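Local coordinates for protein arginine N-methyltransferase SFM1 (Saccharomyces cerevisiae, PDB 5C74), which catalyses the S-adenosyl-L-methionine-dependent monomethylation of an arginine in ribosomal protein S3 of yeast, at residues A[54-59]-A[70-75]; A[61-66]-A[125-130]. All coordinates share one frame; numbering follows the deposited sequence.

Contact 1 (A[54-59]-A[70-75]); sequences GLRWTT and KDLELL
Arg-56 and Asp-71 close this surface contact with a salt bridge gripped end-on by both terminal guanidinium nitrogens, which converge on the same carboxylate oxygen. NH2 lies 2.7 Å from Asp-71 OD2 in a fairly straight bond (N-H...O 155°), while NH1 reaches that OD2 at 3.1 Å and at a more bent angle. OD2 sits close to the guanidinium plane and takes both donors on its syn side. The carboxylate itself is turned steeply, its plane 72° from the guanidinium, so the two groups do not meet in the flat, paired-oxygen manner. Arg-56 gets there because its chain is extended from CG to NE, spanning backbones whose nearest CA atoms, Arg-56 and Leu-72, are 11.4 Å apart. Arg-56 belongs to the short, weakly bonded strand 56-57, an outermost strand of the six-stranded parallel sheet of this SPOUT-family enzyme, and the side chain bridges to the loop after helix 65-68. Replacing Arg-56 by alanine removes both N-H donors and would probably leave Asp-71 OD2 without its cationic partner. The nonpolar share falls to Leu-72, whose CD2 lies 3.6 Å from Arg-56 NH1 at the guanidinium edge; the same leucine also packs on Ile-33 and Tyr-101.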
ATOM      1  N   GLY A  54     -16.317   4.144   6.982  1.00 19.99           N
ATOM      2  CA  GLY A  54     -16.267   4.619   8.356  1.00 21.42           C
ATOM      3  C   GLY A  54     -15.008   4.279   9.136  1.00 20.83           C
ATOM      4  O   GLY A  54     -15.023   4.251  10.370  1.00 19.64           O
ATOM      5  N   LEU A  55     -13.908   4.043   8.426  1.00 18.69           N
ATOM      6  CA  LEU A  55     -12.663   3.607   9.058  1.00 15.35           C
ATOM      7  C   LEU A  55     -12.186   4.558  10.156  1.00 16.77           C
ATOM      8  O   LEU A  55     -12.011   5.748   9.919  1.00 18.82           O
ATOM      9  CB  LEU A  55     -11.554   3.468   8.009  1.00 16.42           C
ATOM     10  CG  LEU A  55     -10.212   3.024   8.603  1.00 20.14           C
ATOM     11  CD1 LEU A  55     -10.271   1.555   9.042  1.00 18.36           C
ATOM     12  CD2 LEU A  55      -9.078   3.273   7.618  1.00 21.34           C
ATOM     13  N   ARG A  56     -11.963   4.021  11.347  1.00 13.18           N
ATOM     14  CA  ARG A  56     -11.322   4.768  12.433  1.00 14.45           C
ATOM     15  C   ARG A  56      -9.824   4.534  12.464  1.00 13.94           C
ATOM     16  O   ARG A  56      -9.365   3.388  12.470  1.00 15.85           O
ATOM     17  CB  ARG A  56     -11.914   4.359  13.786  1.00 20.51           C
ATOM     18  CG  ARG A  56     -13.386   4.632  13.894  1.00 27.54           C
ATOM     19  CD  ARG A  56     -13.956   4.070  15.187  1.00 29.00           C
ATOM     20  NE  ARG A  56     -15.278   4.631  15.436  1.00 28.72           N
ATOM     21  CZ  ARG A  56     -15.913   4.578  16.604  1.00 36.18           C
ATOM     22  NH1 ARG A  56     -15.351   3.978  17.641  1.00 30.10           N
ATOM     23  NH2 ARG A  56     -17.114   5.128  16.733  1.00 32.88           N
ATOM     24  N   TRP A  57      -9.057   5.622  12.519  1.00 12.04           N
ATOM     25  CA  TRP A  57      -7.606   5.513  12.516  1.00 14.14           C
ATOM     26  C   TRP A  57      -6.996   6.583  13.403  1.00 13.15           C
ATOM     27  O   TRP A  57      -7.595   7.637  13.622  1.00 15.29           O
ATOM     28  CB  TRP A  57      -7.064   5.652  11.090  1.00 15.36           C
ATOM     29  CG  TRP A  57      -7.464   6.945  10.480  1.00 17.00           C
ATOM     30  CD1 TRP A  57      -8.648   7.236   9.872  1.00 20.79           C
ATOM     31  CD2 TRP A  57      -6.689   8.149  10.453  1.00 19.86           C
ATOM     32  NE1 TRP A  57      -8.662   8.550   9.465  1.00 19.27           N
ATOM     33  CE2 TRP A  57      -7.467   9.130   9.804  1.00 18.05           C
ATOM     34  CE3 TRP A  57      -5.417   8.492  10.918  1.00 16.82           C
ATOM     35  CZ2 TRP A  57      -7.007  10.432   9.590  1.00 23.05           C
ATOM     36  CZ3 TRP A  57      -4.963   9.801  10.710  1.00 19.14           C
ATOM     37  CH2 TRP A  57      -5.760  10.746  10.054  1.00 23.10           C
ATOM     38  N   THR A  58      -5.785   6.337  13.888  1.00 11.84           N
ATOM     39  CA  THR A  58      -5.071   7.366  14.636  1.00 13.99           C
ATOM     40  C   THR A  58      -3.575   7.178  14.491  1.00 15.18           C
ATOM     41  O   THR A  58      -3.105   6.062  14.247  1.00 12.59           O
ATOM     42  CB  THR A  58      -5.459   7.352  16.122  1.00 15.63           C
ATOM     43  OG1 THR A  58      -4.687   8.322  16.828  1.00 16.75           O
ATOM     44  CG2 THR A  58      -5.207   5.976  16.728  1.00 14.31           C
ATOM     45  N   THR A  59      -2.822   8.272  14.608  1.00 12.22           N
ATOM     46  CA  THR A  59      -1.365   8.144  14.626  1.00 11.98           C
ATOM     47  C   THR A  59      -0.891   7.744  16.024  1.00 15.32           C
ATOM     48  O   THR A  59       0.237   7.292  16.200  1.00 14.85           O
ATOM     49  CB  THR A  59      -0.664   9.437  14.213  1.00 13.21           C
ATOM     50  OG1 THR A  59      -0.993  10.471  15.148  1.00 15.59           O
ATOM     51  CG2 THR A  59      -1.142   9.874  12.827  1.00 14.52           C
ATOM     52  N   LYS A  70     -13.973   8.488  22.088  1.00 19.14           N
ATOM     53  CA  LYS A  70     -14.449   8.516  23.458  1.00 23.37           C
ATOM     54  C   LYS A  70     -15.621   7.561  23.685  1.00 26.48           C
ATOM     55  O   LYS A  70     -15.945   7.235  24.821  1.00 25.13           O
ATOM     56  CB  LYS A  70     -14.814   9.953  23.847  1.00 29.74           C
ATOM     57  CG  LYS A  70     -13.570  10.811  24.124  1.00 28.93           C
ATOM     58  CD  LYS A  70     -13.912  12.267  24.390  1.00 40.36           C
ATOM     59  CE  LYS A  70     -12.770  12.963  25.117  1.00 42.67           C
ATOM     60  NZ  LYS A  70     -11.466  12.797  24.411  1.00 42.53           N
ATOM     61  N   ASP A  71     -16.226   7.078  22.604  1.00 22.96           N
ATOM     62  CA  ASP A  71     -17.304   6.103  22.724  1.00 24.57           C
ATOM     63  C   ASP A  71     -16.816   4.685  23.061  1.00 23.82           C
ATOM     64  O   ASP A  71     -17.593   3.865  23.548  1.00 24.92           O
ATOM     65  CB  ASP A  71     -18.126   6.061  21.437  1.00 30.37           C
ATOM     66  CG  ASP A  71     -17.274   5.760  20.214  1.00 40.07           C
ATOM     67  OD1 ASP A  71     -16.181   6.354  20.092  1.00 39.71           O
ATOM     68  OD2 ASP A  71     -17.695   4.926  19.386  1.00 48.67           O
ATOM     69  N   LEU A  72     -15.543   4.391  22.813  1.00 22.46           N
ATOM     70  CA  LEU A  72     -15.045   3.030  23.029  1.00 20.74           C
ATOM     71  C   LEU A  72     -14.864   2.706  24.507  1.00 26.08           C
ATOM     72  O   LEU A  72     -14.517   3.583  25.302  1.00 23.26           O
ATOM     73  CB  LEU A  72     -13.709   2.811  22.299  1.00 21.99           C
ATOM     74  CG  LEU A  72     -13.769   2.830  20.768  1.00 25.42           C
ATOM     75  CD1 LEU A  72     -12.369   2.767  20.170  1.00 23.02           C
ATOM     76  CD2 LEU A  72     -14.605   1.675  20.249  1.00 29.03           C
ATOM     77  N   GLU A  73     -15.079   1.443  24.879  1.00 21.36           N
ATOM     78  CA  GLU A  73     -14.788   1.051  26.254  1.00 21.73           C
ATOM     79  C   GLU A  73     -13.284   1.142  26.462  1.00 23.68           C
ATOM     80  O   GLU A  73     -12.516   0.978  25.507  1.00 19.80           O
ATOM     81  CB  GLU A  73     -15.309  -0.349  26.567  1.00 30.55           C
ATOM     82  CG  GLU A  73     -14.475  -1.480  26.050  1.00 30.37           C
ATOM     83  CD  GLU A  73     -15.032  -2.833  26.478  1.00 40.02           C
ATOM     84  OE1 GLU A  73     -15.403  -3.625  25.591  1.00 32.88           O
ATOM     85  OE2 GLU A  73     -15.105  -3.098  27.700  1.00 43.57           O
ATOM     86  N   LEU A  74     -12.870   1.457  27.690  1.00 19.95           N
ATOM     87  CA  LEU A  74     -11.446   1.612  28.002  1.00 24.85           C
ATOM     88  C   LEU A  74     -10.662   0.337  27.732  1.00 27.02           C
ATOM     89  O   LEU A  74     -11.164  -0.751  27.982  1.00 23.79           O
ATOM     90  CB  LEU A  74     -11.261   2.013  29.465  1.00 28.66           C
ATOM     91  CG  LEU A  74     -11.763   3.406  29.846  1.00 33.56           C
ATOM     92  CD1 LEU A  74     -11.557   3.647  31.332  1.00 43.80           C
ATOM     93  CD2 LEU A  74     -11.050   4.474  29.006  1.00 32.02           C
ATOM     94  N   LEU A  75      -9.436   0.477  27.224  1.00 26.96           N
ATOM     95  CA  LEU A  75      -8.486  -0.638  27.203  1.00 23.55           C
ATOM     96  C   LEU A  75      -8.022  -0.888  28.632  1.00 25.76           C
ATOM     97  O   LEU A  75      -7.376  -0.034  29.251  1.00 23.93           O
ATOM     98  CB  LEU A  75      -7.279  -0.350  26.303  1.00 18.83           C
ATOM     99  CG  LEU A  75      -7.396  -0.623  24.804  1.00 18.71           C
ATOM    100  CD1 LEU A  75      -8.444   0.256  24.153  1.00 20.55           C
ATOM    101  CD2 LEU A  75      -6.030  -0.396  24.147  1.00 22.54           C
TER

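Contact 2 (A[61-66]-A[125-130]); sequences DLKGIN and PNLLIS
Leu-62 and Leu-127 point at each other tip to tip, CD1 of Leu-62 meeting CD2 of Leu-127 at 4.0 Å. The same Leu-62 methyl also lies 4.2 Å from CD2 of Leu-128, but here the two side chains pass at a slant. One methyl therefore faces two neighbouring leucines of 125-130. Leu-127 carries its CG opposite the backbone N (chi1 180°), which sends its CD2 across to the other segment; the CB of Leu-128 does not aim at 61-66, yet its CD2 swings round to Leu-62.

Lys-63 meets Leu-127 differently. The two chains run past each other in opposite directions, and the methylenes of the lysine do the touching: CD of Lys-63 is 3.9 Å from Leu-127 CD2, with CG equally close. Bends at chi2 and chi3 fold the lysine so that this aliphatic part flanks the leucine methyl, on the exposed border of an otherwise buried contact.

In the parallel sheet of this SPOUT-family chain, strand 128-131 is the outermost strand beside 80-83, and the contact packs Leu-128 at its start, and Leu-127 just before it, against the turn that leads into helix 65-68. Leu-120 of helix 116-123 touches both Leu-62 and Leu-128, while Val-80 touches Leu-127 and Leu-128.

The turn holding Leu-62 and Lys-63 is shaped by Asp-61. Its OD1 accepts from the backbone N of Lys-63 at 2.9 Å, an Asx turn, with the donor well above the carboxylate plane (46° out of it). Gly-64 N bonds to Asp-61 O at 2.8 Å, closing a turn with Leu-62 and Lys-63 at its corners, and the other carboxylate oxygen, OD2, is hydrogen-bonded to the hydroxyl of Tyr-124.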
ATOM      1  N   ASP A  61      -0.615   5.423  19.467  1.00 12.67           N
ATOM      2  CA  ASP A  61      -0.604   3.972  19.601  1.00 15.69           C
ATOM      3  C   ASP A  61      -1.874   3.512  20.310  1.00 16.71           C
ATOM      4  O   ASP A  61      -2.761   4.323  20.613  1.00 15.88           O
ATOM      5  CB  ASP A  61       0.663   3.471  20.321  1.00 15.82           C
ATOM      6  CG  ASP A  61       0.715   3.824  21.812  1.00 22.95           C
ATOM      7  OD1 ASP A  61      -0.303   4.212  22.430  1.00 19.75           O
ATOM      8  OD2 ASP A  61       1.817   3.683  22.381  1.00 23.24           O
ATOM      9  N   LEU A  62      -1.960   2.220  20.595  1.00 13.89           N
ATOM     10  CA  LEU A  62      -3.225   1.652  21.056  1.00 17.39           C
ATOM     11  C   LEU A  62      -3.677   2.263  22.379  1.00 15.72           C
ATOM     12  O   LEU A  62      -4.874   2.294  22.677  1.00 18.45           O
ATOM     13  CB  LEU A  62      -3.119   0.121  21.171  1.00 19.34           C
ATOM     14  CG  LEU A  62      -2.311  -0.512  22.313  1.00 18.15           C
ATOM     15  CD1 LEU A  62      -2.534  -2.019  22.322  1.00 21.38           C
ATOM     16  CD2 LEU A  62      -0.818  -0.212  22.246  1.00 20.68           C
ATOM     17  N   LYS A  63      -2.736   2.778  23.160  1.00 15.54           N
ATOM     18  CA  LYS A  63      -3.082   3.378  24.444  1.00 20.39           C
ATOM     19  C   LYS A  63      -3.594   4.811  24.295  1.00 23.56           C
ATOM     20  O   LYS A  63      -3.992   5.434  25.275  1.00 21.09           O
ATOM     21  CB  LYS A  63      -1.882   3.332  25.391  1.00 22.15           C
ATOM     22  CG  LYS A  63      -1.718   1.964  26.066  1.00 24.32           C
ATOM     23  CD  LYS A  63      -2.810   1.739  27.121  1.00 27.36           C
ATOM     24  CE  LYS A  63      -2.490   2.509  28.399  1.00 32.06           C
ATOM     25  NZ  LYS A  63      -3.583   2.409  29.404  1.00 31.26           N
ATOM     26  N   GLY A  64      -3.607   5.326  23.067  1.00 17.47           N
ATOM     27  CA  GLY A  64      -4.170   6.650  22.805  1.00 17.77           C
ATOM     28  C   GLY A  64      -5.539   6.582  22.136  1.00 18.53           C
ATOM     29  O   GLY A  64      -6.179   7.595  21.860  1.00 16.88           O
ATOM     30  N   ILE A  65      -6.003   5.366  21.889  1.00 15.20           N
ATOM     31  CA  ILE A  65      -7.257   5.160  21.177  1.00 19.23           C
ATOM     32  C   ILE A  65      -8.471   5.698  21.943  1.00 20.09           C
ATOM     33  O   ILE A  65      -9.378   6.297  21.349  1.00 24.15           O
ATOM     34  CB  ILE A  65      -7.449   3.641  20.879  1.00 20.99           C
ATOM     35  CG1 ILE A  65      -6.545   3.220  19.721  1.00 16.35           C
ATOM     36  CG2 ILE A  65      -8.895   3.317  20.588  1.00 23.36           C
ATOM     37  CD1 ILE A  65      -6.628   1.701  19.438  1.00 18.30           C
ATOM     38  N   ASN A  66      -8.478   5.504  23.259  1.00 15.32           N
ATOM     39  CA  ASN A  66      -9.624   5.900  24.075  1.00 15.65           C
ATOM     40  C   ASN A  66      -9.796   7.418  24.070  1.00 23.52           C
ATOM     41  O   ASN A  66     -10.908   7.926  24.006  1.00 21.33           O
ATOM     42  CB  ASN A  66      -9.476   5.376  25.509  1.00 17.33           C
ATOM     43  CG  ASN A  66      -9.731   3.867  25.611  1.00 23.65           C
ATOM     44  OD1 ASN A  66      -8.910   3.115  26.146  1.00 20.60           O
ATOM     45  ND2 ASN A  66     -10.862   3.423  25.076  1.00 20.03           N
ATOM     46  N   PRO A 125       3.750  -2.977  30.240  1.00 15.97           N
ATOM     47  CA  PRO A 125       3.929  -4.346  30.736  1.00 16.20           C
ATOM     48  C   PRO A 125       2.692  -4.933  31.427  1.00 24.70           C
ATOM     49  O   PRO A 125       2.577  -6.154  31.476  1.00 23.59           O
ATOM     50  CB  PRO A 125       5.112  -4.214  31.709  1.00 20.27           C
ATOM     51  CG  PRO A 125       5.203  -2.770  32.039  1.00 26.82           C
ATOM     52  CD  PRO A 125       4.722  -2.040  30.826  1.00 19.01           C
ATOM     53  N   ASN A 126       1.786  -4.094  31.922  1.00 21.37           N
ATOM     54  CA  ASN A 126       0.544  -4.575  32.540  1.00 25.35           C
ATOM     55  C   ASN A 126      -0.589  -4.844  31.549  1.00 25.46           C
ATOM     56  O   ASN A 126      -1.630  -5.402  31.908  1.00 18.22           O
ATOM     57  CB  ASN A 126       0.045  -3.559  33.562  1.00 26.97           C
ATOM     58  CG  ASN A 126       1.024  -3.335  34.683  1.00 38.74           C
ATOM     59  OD1 ASN A 126       1.691  -4.266  35.132  1.00 41.96           O
ATOM     60  ND2 ASN A 126       1.115  -2.095  35.150  1.00 40.98           N
ATOM     61  N   LEU A 127      -0.407  -4.429  30.305  1.00 17.34           N
ATOM     62  CA  LEU A 127      -1.552  -4.325  29.394  1.00 19.83           C
ATOM     63  C   LEU A 127      -1.954  -5.608  28.651  1.00 22.65           C
ATOM     64  O   LEU A 127      -3.135  -5.966  28.608  1.00 19.15           O
ATOM     65  CB  LEU A 127      -1.267  -3.231  28.360  1.00 22.00           C
ATOM     66  CG  LEU A 127      -2.356  -2.989  27.324  1.00 17.84           C
ATOM     67  CD1 LEU A 127      -3.630  -2.520  27.998  1.00 19.10           C
ATOM     68  CD2 LEU A 127      -1.867  -1.968  26.272  1.00 19.81           C
ATOM     69  N   LEU A 128      -0.982  -6.290  28.052  1.00 19.42           N
ATOM     70  CA  LEU A 128      -1.286  -7.292  27.030  1.00 13.15           C
ATOM     71  C   LEU A 128      -1.122  -8.740  27.489  1.00 19.11           C
ATOM     72  O   LEU A 128      -0.257  -9.055  28.304  1.00 20.56           O
ATOM     73  CB  LEU A 128      -0.388  -7.068  25.808  1.00 13.66           C
ATOM     74  CG  LEU A 128      -0.466  -5.651  25.250  1.00 18.44           C
ATOM     75  CD1 LEU A 128       0.774  -5.341  24.443  1.00 18.29           C
ATOM     76  CD2 LEU A 128      -1.701  -5.530  24.401  1.00 16.23           C
ATOM     77  N   ILE A 129      -1.957  -9.609  26.930  1.00 14.86           N
ATOM     78  CA  ILE A 129      -1.850 -11.056  27.114  1.00 15.79           C
ATOM     79  C   ILE A 129      -1.742 -11.709  25.739  1.00 14.43           C
ATOM     80  O   ILE A 129      -2.593 -11.494  24.877  1.00 17.21           O
ATOM     81  CB  ILE A 129      -3.078 -11.630  27.872  1.00 20.65           C
ATOM     82  CG1 ILE A 129      -3.242 -10.955  29.238  1.00 24.05           C
ATOM     83  CG2 ILE A 129      -2.961 -13.152  28.020  1.00 22.62           C
ATOM     84  CD1 ILE A 129      -2.174 -11.323  30.236  1.00 26.18           C
ATOM     85  N   SER A 130      -0.691 -12.494  25.524  1.00 13.59           N
ATOM     86  CA  SER A 130      -0.463 -13.136  24.235  1.00 14.84           C
ATOM     87  C   SER A 130      -1.383 -14.337  23.990  1.00 16.83           C
ATOM     88  O   SER A 130      -1.627 -15.138  24.898  1.00 16.49           O
ATOM     89  CB  SER A 130       0.997 -13.601  24.131  1.00 17.11           C
ATOM     90  OG  SER A 130       1.895 -12.508  24.024  1.00 18.85           O
TER

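From the N terminus, the chain passes strand 56-57 and turns at 61-64 into helix 65-68. The loop at 70-75 then comes back to close contact 1, a short loop with ten residues between its segments. Contact 2 opens inside that loop, at 61-66, and closes only at 125-130, past strands 80-83 and 101-104 and helix 116-123, so the two cross instead of nesting. Between them they tie the helix 65-68 region to both outermost strands of the parallel sheet. Asn-66 joins them directly: its OD1 probably accepts from Leu-75 N, and its ND2 probably donates to Glu-73 O. The centres of contacts 1 and 2 are about 13 Å apart.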